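Local coordinates for Hcp protein (Burkholderia pseudomallei K96243, PDB 3WX6) that forms hexameric rings and probably builds the tube of the type VI secretion system, at residues V113-M118 with E142-T147; K10-G15 with M81-E86; G57-T62 with F146-Y151; Y39-R44 with A52-G57. One frame throughout, in Å; residues are numbered along the deposited sequence.

Contact 1: residues V113-M118 with E142-T147; sequences VLITHM and EEIKFT
Segments 113-118 and 142-147 run antiparallel. Glu142 sends its carboxylate to a salt bridge with Lys63 of strand 56-63. The O of Glu143 receives a CA-H...O contact from Met118, a selenomethionine. Ile144 lies beside Met118, with its CG1 3.7 Å from Met118 CG, and its CG2 branch meets Ile115 CG2 at 3.6 Å. Lys145 is the polar centre. Its N donates almost straight to His117 O at 2.8 Å. Its O is gripped by three donors. Thr116 N approaches Lys145 O nearly along the C=O axis at 2.9 Å, and His117 N uses an in-plane lone pair of Lys145 O at 3.3 Å. Thr116 OG1 reaches Lys145 O from above the carbonyl plane at 3.0 Å, put there by a chi1 of 42°, between the backbone N and the carbonyl carbon. Phe146 turns its CD2 and CE2 to Val113 CG1 and Ile115 CG1. Thr147 exchanges two backbone bonds with Leu114, and its OG1 donates to Thr116 OG1 at 3.1 Å. The His117 imidazole bonds Asp38 and Asp40 of a neighbouring subunit, where the sheet runs on. Thr116 and His117 together face Lys145, which is a classic beta bulge, here within the beta-barrel fold of Hcp.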
loop_
_atom_site.group_PDB
_atom_site.type_symbol
_atom_site.label_atom_id
_atom_site.label_comp_id
_atom_site.label_asym_id
_atom_site.label_seq_id
_atom_site.Cartn_x
_atom_site.Cartn_y
_atom_site.Cartn_z
ATOM N N VAL A 113 25.179 -7.740 -23.129
ATOM C CA VAL A 113 24.134 -8.086 -22.176
ATOM C C VAL A 113 24.663 -8.999 -21.088
ATOM O O VAL A 113 25.289 -10.019 -21.358
ATOM C CB VAL A 113 22.937 -8.762 -22.862
ATOM C CG1 VAL A 113 21.857 -9.089 -21.851
ATOM C CG2 VAL A 113 22.387 -7.850 -23.927
ATOM N N LEU A 114 24.419 -8.597 -19.848
ATOM C CA LEU A 114 24.831 -9.353 -18.676
ATOM C C LEU A 114 23.648 -9.484 -17.747
ATOM O O LEU A 114 22.990 -8.493 -17.426
ATOM C CB LEU A 114 25.995 -8.671 -17.948
ATOM C CG LEU A 114 26.743 -9.489 -16.883
ATOM C CD1 LEU A 114 27.581 -10.604 -17.485
ATOM C CD2 LEU A 114 27.603 -8.581 -16.010
ATOM N N ILE A 115 23.394 -10.705 -17.293
ATOM C CA ILE A 115 22.315 -10.927 -16.348
ATOM C C ILE A 115 22.797 -10.434 -14.996
ATOM O O ILE A 115 23.877 -10.816 -14.538
ATOM C CB ILE A 115 21.901 -12.415 -16.283
ATOM C CG1 ILE A 115 21.634 -12.947 -17.695
ATOM C CG2 ILE A 115 20.656 -12.591 -15.441
ATOM C CD1 ILE A 115 21.163 -14.389 -17.738
ATOM N N THR A 116 22.013 -9.567 -14.365
ATOM C CA THR A 116 22.443 -8.954 -13.117
ATOM C C THR A 116 21.576 -9.362 -11.938
ATOM O O THR A 116 22.007 -9.259 -10.791
ATOM C CB THR A 116 22.449 -7.422 -13.218
ATOM O OG1 THR A 116 21.280 -6.971 -13.916
ATOM C CG2 THR A 116 23.705 -6.957 -13.954
ATOM N N HIS A 117 20.357 -9.818 -12.209
ATOM C CA HIS A 117 19.475 -10.232 -11.127
ATOM C C HIS A 117 18.397 -11.218 -11.575
ATOM O O HIS A 117 17.986 -11.220 -12.734
ATOM C CB HIS A 117 18.816 -9.015 -10.495
ATOM C CG HIS A 117 18.367 -9.246 -9.082
ATOM N ND1 HIS A 117 19.199 -9.058 -8.009
ATOM C CD2 HIS A 117 17.178 -9.655 -8.586
ATOM C CE1 HIS A 117 18.538 -9.334 -6.892
ATOM N NE2 HIS A 117 17.315 -9.699 -7.215
HETATM N N MSE A 118 17.930 -12.047 -10.645
HETATM C CA MSE A 118 16.865 -12.997 -10.946
HETATM C C MSE A 118 16.093 -13.407 -9.692
HETATM O O MSE A 118 16.683 -13.749 -8.668
HETATM C CB MSE A 118 17.443 -14.239 -11.651
HETATM C CG MSE A 118 16.510 -14.872 -12.678
HETATM SE SE MSE A 118 17.324 -16.338 -13.683
HETATM C CE MSE A 118 19.001 -15.504 -14.131
ATOM N N GLU A 142 9.481 -16.293 -12.892
ATOM C CA GLU A 142 10.777 -15.753 -12.522
ATOM C C GLU A 142 10.862 -14.356 -13.092
ATOM O O GLU A 142 10.062 -13.988 -13.944
ATOM C CB GLU A 142 11.923 -16.649 -13.020
ATOM C CG GLU A 142 11.922 -16.917 -14.514
ATOM C CD GLU A 142 12.796 -18.102 -14.897
ATOM O OE1 GLU A 142 13.699 -18.467 -14.115
ATOM O OE2 GLU A 142 12.569 -18.679 -15.978
ATOM N N GLU A 143 11.805 -13.565 -12.597
ATOM C CA GLU A 143 12.034 -12.229 -13.133
ATOM C C GLU A 143 13.516 -12.011 -13.406
ATOM O O GLU A 143 14.313 -11.905 -12.474
ATOM C CB GLU A 143 11.505 -11.163 -12.171
ATOM C CG GLU A 143 10.011 -11.178 -12.001
ATOM C CD GLU A 143 9.531 -10.117 -11.044
ATOM O OE1 GLU A 143 9.972 -10.133 -9.877
ATOM O OE2 GLU A 143 8.720 -9.262 -11.457
ATOM N N ILE A 144 13.881 -11.949 -14.683
ATOM C CA ILE A 144 15.281 -11.826 -15.061
ATOM C C ILE A 144 15.611 -10.390 -15.453
ATOM O O ILE A 144 15.036 -9.830 -16.390
ATOM C CB ILE A 144 15.643 -12.767 -16.232
ATOM C CG1 ILE A 144 15.051 -14.161 -16.013
ATOM C CG2 ILE A 144 17.147 -12.866 -16.387
ATOM C CD1 ILE A 144 13.762 -14.400 -16.756
ATOM N N LYS A 145 16.561 -9.805 -14.736
ATOM C CA LYS A 145 16.933 -8.417 -14.947
ATOM C C LYS A 145 18.282 -8.364 -15.666
ATOM O O LYS A 145 19.296 -8.821 -15.144
ATOM C CB LYS A 145 16.953 -7.692 -13.594
ATOM C CG LYS A 145 17.489 -6.275 -13.575
ATOM C CD LYS A 145 17.012 -5.557 -12.302
ATOM C CE LYS A 145 17.902 -4.382 -11.925
ATOM N NZ LYS A 145 17.103 -3.188 -11.533
ATOM N N PHE A 146 18.278 -7.824 -16.880
ATOM C CA PHE A 146 19.492 -7.719 -17.688
ATOM C C PHE A 146 20.085 -6.312 -17.655
ATOM O O PHE A 146 19.368 -5.326 -17.507
ATOM C CB PHE A 146 19.207 -8.118 -19.141
ATOM C CG PHE A 146 18.626 -9.506 -19.301
ATOM C CD1 PHE A 146 17.259 -9.728 -19.158
ATOM C CD2 PHE A 146 19.438 -10.578 -19.645
ATOM C CE1 PHE A 146 16.722 -10.995 -19.324
ATOM C CE2 PHE A 146 18.906 -11.852 -19.808
ATOM C CZ PHE A 146 17.546 -12.057 -19.654
ATOM N N THR A 147 21.406 -6.227 -17.748
ATOM C CA THR A 147 22.079 -4.943 -17.895
ATOM C C THR A 147 22.740 -4.897 -19.268
ATOM O O THR A 147 23.299 -5.895 -19.721
ATOM C CB THR A 147 23.125 -4.717 -16.774
ATOM O OG1 THR A 147 22.458 -4.616 -15.508
ATOM C CG2 THR A 147 23.926 -3.453 -17.009
#

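Contact 2: residues K10-G15 with M81-E86; sequences KGKTQG and MMEEFE
The strand ends pair antiparallel through a classic beta bulge, in which Glu83 and Glu84 both face Lys10. Lys10 O takes Glu83 N in its carbonyl plane at 2.6 Å and Glu84 N through a weak bond at 3.3 Å. Lys10 N donates in return to a lone pair of Glu84 O at 3.2 Å. Two residues on, Lys12 N reaches Met81 O nearly along the C=O axis at 2.7 Å. The chain turns a corner at Glu83, yet Gly11 still pairs with Met82 beyond it. On the other segment, Gly11 N bonds back to Gly15 O, so the chain loops back on itself.

The Lys10 and Glu83 side chains lie side by side and point the same way. Lys10 has CG anti to the backbone N (chi1 161°) and bends at chi2 and chi4. Its CE passes 3.2 Å from Glu83 OE1. Lys10 NZ is 4.0 Å from Glu83 OE1, opposite in charge but beyond a salt bridge. Lys12 runs alongside Met81, a selenomethionine, and its aliphatic CD meets Met81 CB at 3.6 Å. The Lys12 and Glu83 side chains are exposed. Met82, also a selenomethionine, points away from Gly11 but bends at chi2 and chi3, so that its CE comes back to 4.2 Å from Gly11 CA.

Behind this pairing, Met82 packs on Val9 of strand 8-11 and on Ala75 of helix 69-78. Gln14 NE2 bonds Gln71 O of that helix, and Glu80 OE1 accepts from Thr13 N and Gln14 N. Strand 8-11 is outermost in its sheet within this chain, with strand 82-87 next to it.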
loop_
_atom_site.group_PDB
_atom_site.type_symbol
_atom_site.label_atom_id
_atom_site.label_comp_id
_atom_site.label_asym_id
_atom_site.label_seq_id
_atom_site.Cartn_x
_atom_site.Cartn_y
_atom_site.Cartn_z
ATOM N N LYS A 10 20.959 -16.070 -26.998
ATOM C CA LYS A 10 22.067 -16.984 -27.224
ATOM C C LYS A 10 23.201 -16.577 -26.297
ATOM O O LYS A 10 23.601 -15.412 -26.288
ATOM C CB LYS A 10 22.524 -16.959 -28.685
ATOM C CG LYS A 10 23.925 -17.522 -28.905
ATOM C CD LYS A 10 23.939 -18.465 -30.106
ATOM C CE LYS A 10 25.351 -18.719 -30.623
ATOM N NZ LYS A 10 25.380 -18.925 -32.102
ATOM N N GLY A 11 23.714 -17.523 -25.518
ATOM C CA GLY A 11 24.828 -17.240 -24.633
ATOM C C GLY A 11 26.199 -17.343 -25.278
ATOM O O GLY A 11 26.353 -17.974 -26.322
ATOM N N LYS A 12 27.193 -16.712 -24.655
ATOM C CA LYS A 12 28.587 -16.834 -25.075
ATOM C C LYS A 12 29.020 -18.286 -25.090
ATOM O O LYS A 12 29.788 -18.715 -25.949
ATOM C CB LYS A 12 29.504 -16.051 -24.132
ATOM C CG LYS A 12 30.530 -15.170 -24.810
ATOM C CD LYS A 12 29.877 -13.964 -25.458
ATOM C CE LYS A 12 30.916 -12.966 -25.937
ATOM N NZ LYS A 12 30.297 -11.633 -26.178
ATOM N N THR A 13 28.481 -19.033 -24.134
ATOM C CA THR A 13 28.940 -20.370 -23.792
ATOM C C THR A 13 27.867 -21.399 -24.108
ATOM O O THR A 13 28.094 -22.324 -24.886
ATOM C CB THR A 13 29.320 -20.470 -22.301
ATOM O OG1 THR A 13 30.477 -19.665 -22.036
ATOM C CG2 THR A 13 29.616 -21.906 -21.921
ATOM N N GLN A 14 26.702 -21.230 -23.490
ATOM C CA GLN A 14 25.592 -22.167 -23.634
ATOM C C GLN A 14 24.952 -22.170 -25.025
ATOM O O GLN A 14 24.041 -22.957 -25.287
ATOM C CB GLN A 14 24.520 -21.859 -22.580
ATOM C CG GLN A 14 24.944 -22.158 -21.149
ATOM C CD GLN A 14 23.889 -21.793 -20.135
ATOM O OE1 GLN A 14 23.398 -22.649 -19.392
ATOM N NE2 GLN A 14 23.533 -20.514 -20.090
ATOM N N GLY A 15 25.418 -21.301 -25.914
ATOM C CA GLY A 15 24.824 -21.203 -27.234
ATOM C C GLY A 15 23.404 -20.684 -27.217
ATOM O O GLY A 15 23.094 -19.761 -26.471
HETATM N N MSE A 81 28.268 -13.771 -20.969
HETATM C CA MSE A 81 27.734 -12.719 -21.825
HETATM C C MSE A 81 26.715 -13.287 -22.800
HETATM O O MSE A 81 26.918 -14.356 -23.376
HETATM C CB MSE A 81 28.858 -12.017 -22.598
HETATM C CG MSE A 81 28.802 -10.485 -22.580
HETATM SE SE MSE A 81 29.286 -9.723 -20.852
HETATM C CE MSE A 81 29.026 -7.831 -21.235
HETATM N N MSE A 82 25.616 -12.568 -22.975
HETATM C CA MSE A 82 24.664 -12.898 -24.019
HETATM C C MSE A 82 25.247 -12.487 -25.358
HETATM O O MSE A 82 25.622 -11.327 -25.543
HETATM C CB MSE A 82 23.333 -12.190 -23.780
HETATM C CG MSE A 82 22.711 -12.444 -22.423
HETATM SE SE MSE A 82 22.153 -14.280 -22.150
HETATM C CE MSE A 82 23.778 -14.945 -21.312
ATOM N N GLU A 83 25.330 -13.430 -26.290
ATOM C CA GLU A 83 25.892 -13.133 -27.602
ATOM C C GLU A 83 24.872 -12.450 -28.507
ATOM O O GLU A 83 25.211 -11.529 -29.247
ATOM C CB GLU A 83 26.405 -14.417 -28.263
ATOM C CG GLU A 83 27.646 -14.232 -29.130
ATOM C CD GLU A 83 28.130 -15.545 -29.721
ATOM O OE1 GLU A 83 27.412 -16.555 -29.566
ATOM O OE2 GLU A 83 29.223 -15.577 -30.330
ATOM N N GLU A 84 23.630 -12.923 -28.457
ATOM C CA GLU A 84 22.503 -12.214 -29.053
ATOM C C GLU A 84 21.408 -11.969 -28.011
ATOM O O GLU A 84 21.049 -12.864 -27.250
ATOM C CB GLU A 84 21.946 -12.972 -30.266
ATOM C CG GLU A 84 20.676 -12.358 -30.841
ATOM C CD GLU A 84 20.077 -13.173 -31.971
ATOM O OE1 GLU A 84 20.424 -14.368 -32.105
ATOM O OE2 GLU A 84 19.256 -12.612 -32.729
ATOM N N PHE A 85 20.892 -10.747 -27.981
ATOM C CA PHE A 85 19.757 -10.408 -27.135
ATOM C C PHE A 85 18.833 -9.539 -27.949
ATOM O O PHE A 85 19.048 -8.341 -28.113
ATOM C CB PHE A 85 20.194 -9.706 -25.858
ATOM C CG PHE A 85 19.188 -9.794 -24.749
ATOM C CD1 PHE A 85 18.201 -8.828 -24.608
ATOM C CD2 PHE A 85 19.212 -10.854 -23.864
ATOM C CE1 PHE A 85 17.272 -8.909 -23.585
ATOM C CE2 PHE A 85 18.283 -10.944 -22.849
ATOM C CZ PHE A 85 17.313 -9.967 -22.704
ATOM N N GLU A 86 17.806 -10.175 -28.481
ATOM C CA GLU A 86 16.913 -9.508 -29.387
ATOM C C GLU A 86 15.483 -9.743 -28.950
ATOM O O GLU A 86 15.032 -10.878 -28.818
ATOM C CB GLU A 86 17.196 -10.011 -30.810
ATOM C CG GLU A 86 16.092 -9.864 -31.810
ATOM C CD GLU A 86 16.590 -10.031 -33.236
ATOM O OE1 GLU A 86 17.801 -9.826 -33.466
ATOM O OE2 GLU A 86 15.776 -10.354 -34.126
#

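Contact 3: residues G57-T62 with F146-Y151; sequences GTITLT and FTYSGY
Tyr148 lays one ring face over the backbone of Gly57, and Ile59 N sits at the edge of the same ring, near its plane. This is an antiparallel strand pair inside the beta-barrel of Hcp. Gly57 CA makes a CH-pi contact 3.8 Å from the centroid of the Tyr148 ring, 24° off the normal. Tyr148 CG lies between the backbone N and the carbonyl carbon (chi1 55°), which swings the ring across to the neighbouring strand. At the edge of the Phe146 ring, in its plane, lies Ile59 O. Phe146 N donates to Ile59 O at 2.8 Å, and Ile59 N returns a bond to Phe146 O at 3.0 Å, from above the carbonyl plane. Tyr148 N reaches Gly57 O at 3.1 Å, also from above. Leu61 crosses Phe146 at about a right angle, and its CD1 touches Phe146 CD1 at 3.4 Å. Ile59 CG2 packs on Phe146 CB, on the buried face that Tyr148 shares. Phe85 of strand 82-87 covers Ile59, Leu61 and Phe146 there. Tyr148 OH bonds Asn37 OD1 of strand 36-40. One water bridges the two segments, accepting from Gly57 N at 2.9 Å and donating to Tyr148 O at 2.8 Å.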
loop_
_atom_site.group_PDB
_atom_site.type_symbol
_atom_site.label_atom_id
_atom_site.label_comp_id
_atom_site.label_asym_id
_atom_site.label_seq_id
_atom_site.Cartn_x
_atom_site.Cartn_y
_atom_site.Cartn_z
ATOM N N GLY A 57 21.550 1.053 -18.310
ATOM C CA GLY A 57 20.442 0.476 -19.036
ATOM C C GLY A 57 20.100 -0.872 -18.447
ATOM O O GLY A 57 20.964 -1.737 -18.302
ATOM N N THR A 58 18.831 -1.044 -18.102
ATOM C CA THR A 58 18.360 -2.284 -17.515
ATOM C C THR A 58 17.012 -2.679 -18.103
ATOM O O THR A 58 16.082 -1.874 -18.117
ATOM C CB THR A 58 18.222 -2.141 -15.986
ATOM O OG1 THR A 58 19.518 -2.174 -15.373
ATOM C CG2 THR A 58 17.366 -3.252 -15.414
ATOM N N ILE A 59 16.903 -3.910 -18.591
ATOM C CA ILE A 59 15.599 -4.427 -18.989
ATOM C C ILE A 59 15.242 -5.637 -18.128
ATOM O O ILE A 59 16.041 -6.559 -17.961
ATOM C CB ILE A 59 15.550 -4.779 -20.511
ATOM C CG1 ILE A 59 14.124 -5.126 -20.943
ATOM C CG2 ILE A 59 16.543 -5.883 -20.878
ATOM C CD1 ILE A 59 13.965 -5.230 -22.441
ATOM N N THR A 60 14.053 -5.606 -17.540
ATOM C CA THR A 60 13.612 -6.690 -16.675
ATOM C C THR A 60 12.526 -7.513 -17.341
ATOM O O THR A 60 11.457 -6.996 -17.646
ATOM C CB THR A 60 13.081 -6.160 -15.322
ATOM O OG1 THR A 60 14.154 -5.568 -14.576
ATOM C CG2 THR A 60 12.479 -7.291 -14.509
ATOM N N LEU A 61 12.794 -8.798 -17.547
ATOM C CA LEU A 61 11.837 -9.674 -18.210
ATOM C C LEU A 61 11.167 -10.597 -17.209
ATOM O O LEU A 61 11.846 -11.270 -16.431
ATOM C CB LEU A 61 12.515 -10.515 -19.305
ATOM C CG LEU A 61 13.070 -9.929 -20.613
ATOM C CD1 LEU A 61 14.155 -8.909 -20.396
ATOM C CD2 LEU A 61 13.570 -11.046 -21.520
ATOM N N THR A 62 9.838 -10.636 -17.221
ATOM C CA THR A 62 9.134 -11.634 -16.423
ATOM C C THR A 62 8.566 -12.684 -17.363
ATOM O O THR A 62 8.110 -12.373 -18.461
ATOM C CB THR A 62 8.013 -11.028 -15.524
ATOM O OG1 THR A 62 7.489 -12.043 -14.658
ATOM C CG2 THR A 62 6.885 -10.446 -16.342
ATOM N N PHE A 146 18.278 -7.824 -16.880
ATOM C CA PHE A 146 19.492 -7.719 -17.688
ATOM C C PHE A 146 20.085 -6.312 -17.655
ATOM O O PHE A 146 19.368 -5.326 -17.507
ATOM C CB PHE A 146 19.207 -8.118 -19.141
ATOM C CG PHE A 146 18.626 -9.506 -19.301
ATOM C CD1 PHE A 146 17.259 -9.728 -19.158
ATOM C CD2 PHE A 146 19.438 -10.578 -19.645
ATOM C CE1 PHE A 146 16.722 -10.995 -19.324
ATOM C CE2 PHE A 146 18.906 -11.852 -19.808
ATOM C CZ PHE A 146 17.546 -12.057 -19.654
ATOM N N THR A 147 21.406 -6.227 -17.748
ATOM C CA THR A 147 22.079 -4.943 -17.895
ATOM C C THR A 147 22.740 -4.897 -19.268
ATOM O O THR A 147 23.299 -5.895 -19.721
ATOM C CB THR A 147 23.125 -4.717 -16.774
ATOM O OG1 THR A 147 22.458 -4.616 -15.508
ATOM C CG2 THR A 147 23.926 -3.453 -17.009
ATOM N N TYR A 148 22.666 -3.747 -19.935
ATOM C CA TYR A 148 23.199 -3.629 -21.291
ATOM C C TYR A 148 23.966 -2.329 -21.514
ATOM O O TYR A 148 23.905 -1.413 -20.693
ATOM C CB TYR A 148 22.062 -3.745 -22.319
ATOM C CG TYR A 148 20.909 -2.772 -22.122
ATOM C CD1 TYR A 148 20.985 -1.463 -22.585
ATOM C CD2 TYR A 148 19.744 -3.170 -21.481
ATOM C CE1 TYR A 148 19.942 -0.585 -22.412
ATOM C CE2 TYR A 148 18.696 -2.298 -21.303
ATOM C CZ TYR A 148 18.802 -1.009 -21.770
ATOM O OH TYR A 148 17.764 -0.126 -21.597
ATOM N N SER A 149 24.695 -2.268 -22.624
ATOM C CA SER A 149 25.383 -1.054 -23.044
ATOM C C SER A 149 24.703 -0.475 -24.271
ATOM O O SER A 149 23.867 0.418 -24.159
ATOM C CB SER A 149 26.861 -1.329 -23.334
ATOM O OG SER A 149 27.611 -1.375 -22.129
ATOM N N GLY A 150 25.061 -0.986 -25.444
ATOM C CA GLY A 150 24.413 -0.565 -26.672
ATOM C C GLY A 150 22.985 -1.068 -26.780
ATOM O O GLY A 150 22.650 -2.131 -26.254
ATOM N N TYR A 151 22.156 -0.321 -27.506
ATOM C CA TYR A 151 20.748 -0.669 -27.681
ATOM C C TYR A 151 20.183 -0.112 -28.985
ATOM O O TYR A 151 20.691 0.869 -29.521
ATOM C CB TYR A 151 19.908 -0.180 -26.493
ATOM C CG TYR A 151 19.851 1.326 -26.313
ATOM C CD1 TYR A 151 18.899 2.085 -26.969
ATOM C CD2 TYR A 151 20.724 1.976 -25.455
ATOM C CE1 TYR A 151 18.834 3.449 -26.802
ATOM C CE2 TYR A 151 20.666 3.343 -25.276
ATOM C CZ TYR A 151 19.717 4.075 -25.953
ATOM O OH TYR A 151 19.647 5.440 -25.789
HETATM O O HOH W 1 24.217 1.007 -19.322
#

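Contact 4: residues Y39-R44 with A52-G57; sequences YDMPAR and AAAARG
The tight part of this contact is built round the Tyr39 ring and Ala55. Tyr39 has CG anti to the backbone N (chi1 -161°), and the ring reaches along the other segment. Its CE1 meets Ala55 CB at 3.6 Å, and its CD2 lies 3.5 Å from Gly57 CA. Arg56 O stands over one face of the ring, offset toward the rim. Met41, a selenomethionine, bends at chi2 and chi3 and brings its CE to 3.8 Å from Ala55 CB. Phenol and methionine end touch that methyl from directions about at right angles. The backbone closes this part with two bonds, both in the carbonyl planes: Asp40 N to Arg56 O at 3.1 Å and Arg56 N to Asp40 O at 3.2 Å.

The loose side carries the polar groups and Pro42. Pro42 CG rests on Ala54 CB at 3.8 Å. A water donates to Asp40 OD2 and to Ala54 O, linking strand and helix end. The exposed Arg56 side chain folds back on its own segment. Its NH1 donates to Ala53 O at 2.7 Å and to Ala55 O at 3.0 Å, both close to the guanidinium plane. Its positive charge would suit the carbonyl oxygens at this helix end.

Helix 51-54 lies in the connection between strands 36-40 and 56-63, and Ala55 is the first residue to leave it. Arg79 of the neighbouring subunit that supplies His117 to Asp40 bonds the O atoms of Pro42 and Ala43. Tyr39 and Asp40 also pair with a strand of that subunit, so the sheet continues across the interface.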
loop_
_atom_site.group_PDB
_atom_site.type_symbol
_atom_site.label_atom_id
_atom_site.label_comp_id
_atom_site.label_asym_id
_atom_site.label_seq_id
_atom_site.Cartn_x
_atom_site.Cartn_y
_atom_site.Cartn_z
ATOM N N TYR A 39 15.972 2.925 -18.364
ATOM C CA TYR A 39 17.230 3.578 -18.723
ATOM C C TYR A 39 17.354 4.921 -18.008
ATOM O O TYR A 39 16.407 5.708 -17.993
ATOM C CB TYR A 39 17.331 3.761 -20.241
ATOM C CG TYR A 39 18.738 3.994 -20.734
ATOM C CD1 TYR A 39 19.320 5.250 -20.674
ATOM C CD2 TYR A 39 19.484 2.956 -21.256
ATOM C CE1 TYR A 39 20.607 5.469 -21.128
ATOM C CE2 TYR A 39 20.771 3.162 -21.711
ATOM C CZ TYR A 39 21.324 4.419 -21.647
ATOM O OH TYR A 39 22.603 4.620 -22.103
ATOM N N ASP A 40 18.525 5.175 -17.427
ATOM C CA ASP A 40 18.744 6.381 -16.629
ATOM C C ASP A 40 19.977 7.167 -17.062
ATOM O O ASP A 40 21.008 6.580 -17.373
ATOM C CB ASP A 40 18.875 6.013 -15.150
ATOM C CG ASP A 40 18.930 7.229 -14.255
ATOM O OD1 ASP A 40 17.855 7.764 -13.925
ATOM O OD2 ASP A 40 20.045 7.658 -13.889
HETATM N N MSE A 41 19.862 8.493 -17.068
HETATM C CA MSE A 41 20.989 9.371 -17.374
HETATM C C MSE A 41 20.970 10.598 -16.463
HETATM O O MSE A 41 19.986 11.339 -16.437
HETATM C CB MSE A 41 20.971 9.797 -18.852
HETATM C CG MSE A 41 22.022 10.842 -19.213
HETATM SE SE MSE A 41 23.819 10.103 -19.428
HETATM C CE MSE A 41 23.581 9.237 -21.145
ATOM N N PRO A 42 22.063 10.808 -15.708
ATOM C CA PRO A 42 22.180 11.963 -14.808
ATOM C C PRO A 42 22.199 13.280 -15.576
ATOM O O PRO A 42 22.792 13.357 -16.654
ATOM C CB PRO A 42 23.522 11.732 -14.100
ATOM C CG PRO A 42 24.270 10.793 -14.981
ATOM C CD PRO A 42 23.235 9.922 -15.623
ATOM N N ALA A 43 21.544 14.303 -15.043
ATOM C CA ALA A 43 21.503 15.586 -15.726
ATOM C C ALA A 43 22.887 16.216 -15.743
ATOM O O ALA A 43 23.266 16.879 -16.708
ATOM C CB ALA A 43 20.507 16.512 -15.074
ATOM N N ARG A 44 23.636 16.004 -14.665
ATOM C CA ARG A 44 24.986 16.534 -14.578
ATOM C C ARG A 44 25.962 15.435 -14.963
ATOM O O ARG A 44 26.058 14.405 -14.291
ATOM C CB ARG A 44 25.266 17.056 -13.159
ATOM C CG ARG A 44 26.739 17.095 -12.746
ATOM C CD ARG A 44 26.906 16.973 -11.229
ATOM N NE ARG A 44 28.310 16.835 -10.833
ATOM C CZ ARG A 44 28.969 15.683 -10.759
ATOM N NH1 ARG A 44 28.358 14.544 -11.046
ATOM N NH2 ARG A 44 30.243 15.671 -10.387
ATOM N N ALA A 52 27.803 6.912 -21.830
ATOM C CA ALA A 52 27.530 5.504 -21.574
ATOM C C ALA A 52 27.901 5.070 -20.156
ATOM O O ALA A 52 27.180 4.292 -19.530
ATOM C CB ALA A 52 28.261 4.644 -22.583
ATOM N N ALA A 53 29.021 5.576 -19.648
ATOM C CA ALA A 53 29.487 5.183 -18.324
ATOM C C ALA A 53 28.633 5.811 -17.234
ATOM O O ALA A 53 28.514 5.259 -16.143
ATOM C CB ALA A 53 30.944 5.561 -18.143
ATOM N N ALA A 54 28.049 6.969 -17.526
ATOM C CA ALA A 54 27.182 7.649 -16.569
ATOM C C ALA A 54 25.803 7.016 -16.558
ATOM O O ALA A 54 25.096 7.059 -15.554
ATOM C CB ALA A 54 27.081 9.125 -16.891
ATOM N N ALA A 55 25.418 6.439 -17.689
ATOM C CA ALA A 55 24.083 5.887 -17.824
ATOM C C ALA A 55 24.020 4.451 -17.321
ATOM O O ALA A 55 25.043 3.794 -17.122
ATOM C CB ALA A 55 23.629 5.959 -19.267
ATOM N N ARG A 56 22.801 3.972 -17.122
ATOM C CA ARG A 56 22.572 2.586 -16.754
ATOM C C ARG A 56 21.362 2.089 -17.511
ATOM O O ARG A 56 20.271 2.638 -17.377
ATOM C CB ARG A 56 22.341 2.426 -15.249
ATOM C CG ARG A 56 23.467 2.881 -14.332
ATOM C CD ARG A 56 24.670 1.958 -14.381
ATOM N NE ARG A 56 25.664 2.303 -13.365
ATOM C CZ ARG A 56 26.667 3.156 -13.547
ATOM N NH1 ARG A 56 26.814 3.766 -14.713
ATOM N NH2 ARG A 56 27.518 3.399 -12.562
ATOM N N GLY A 57 21.550 1.053 -18.310
ATOM C CA GLY A 57 20.442 0.476 -19.036
ATOM C C GLY A 57 20.100 -0.872 -18.447
ATOM O O GLY A 57 20.964 -1.737 -18.302
HETATM O O HOH W 2 22.909 6.080 -13.932
#

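Overall arrangement
Contacts 1, 3 and 4 follow one four-stranded antiparallel sheet from edge to edge, in the order 114-120, 142-148, 56-63, 36-40. Contacts 1 and 3 share Phe146 and Thr147, with centres 7 Å apart. Contacts 3 and 4 share Gly57, with centres 13 Å apart. Contact 2 belongs to the other sheet. It meets contacts 1 and 3 through Phe85, whose CE2 lies 3.2 Å from Phe146 CE2, and contact 1 also through Val113 O and Met82 N. Contact 4 is about 25 Å from contact 2, centre to centre, on the opposite side of the chain's centre. The outer edges at contacts 1 and 4 each pair with a different neighbouring subunit, consistent with joining subunits into the hexameric ring.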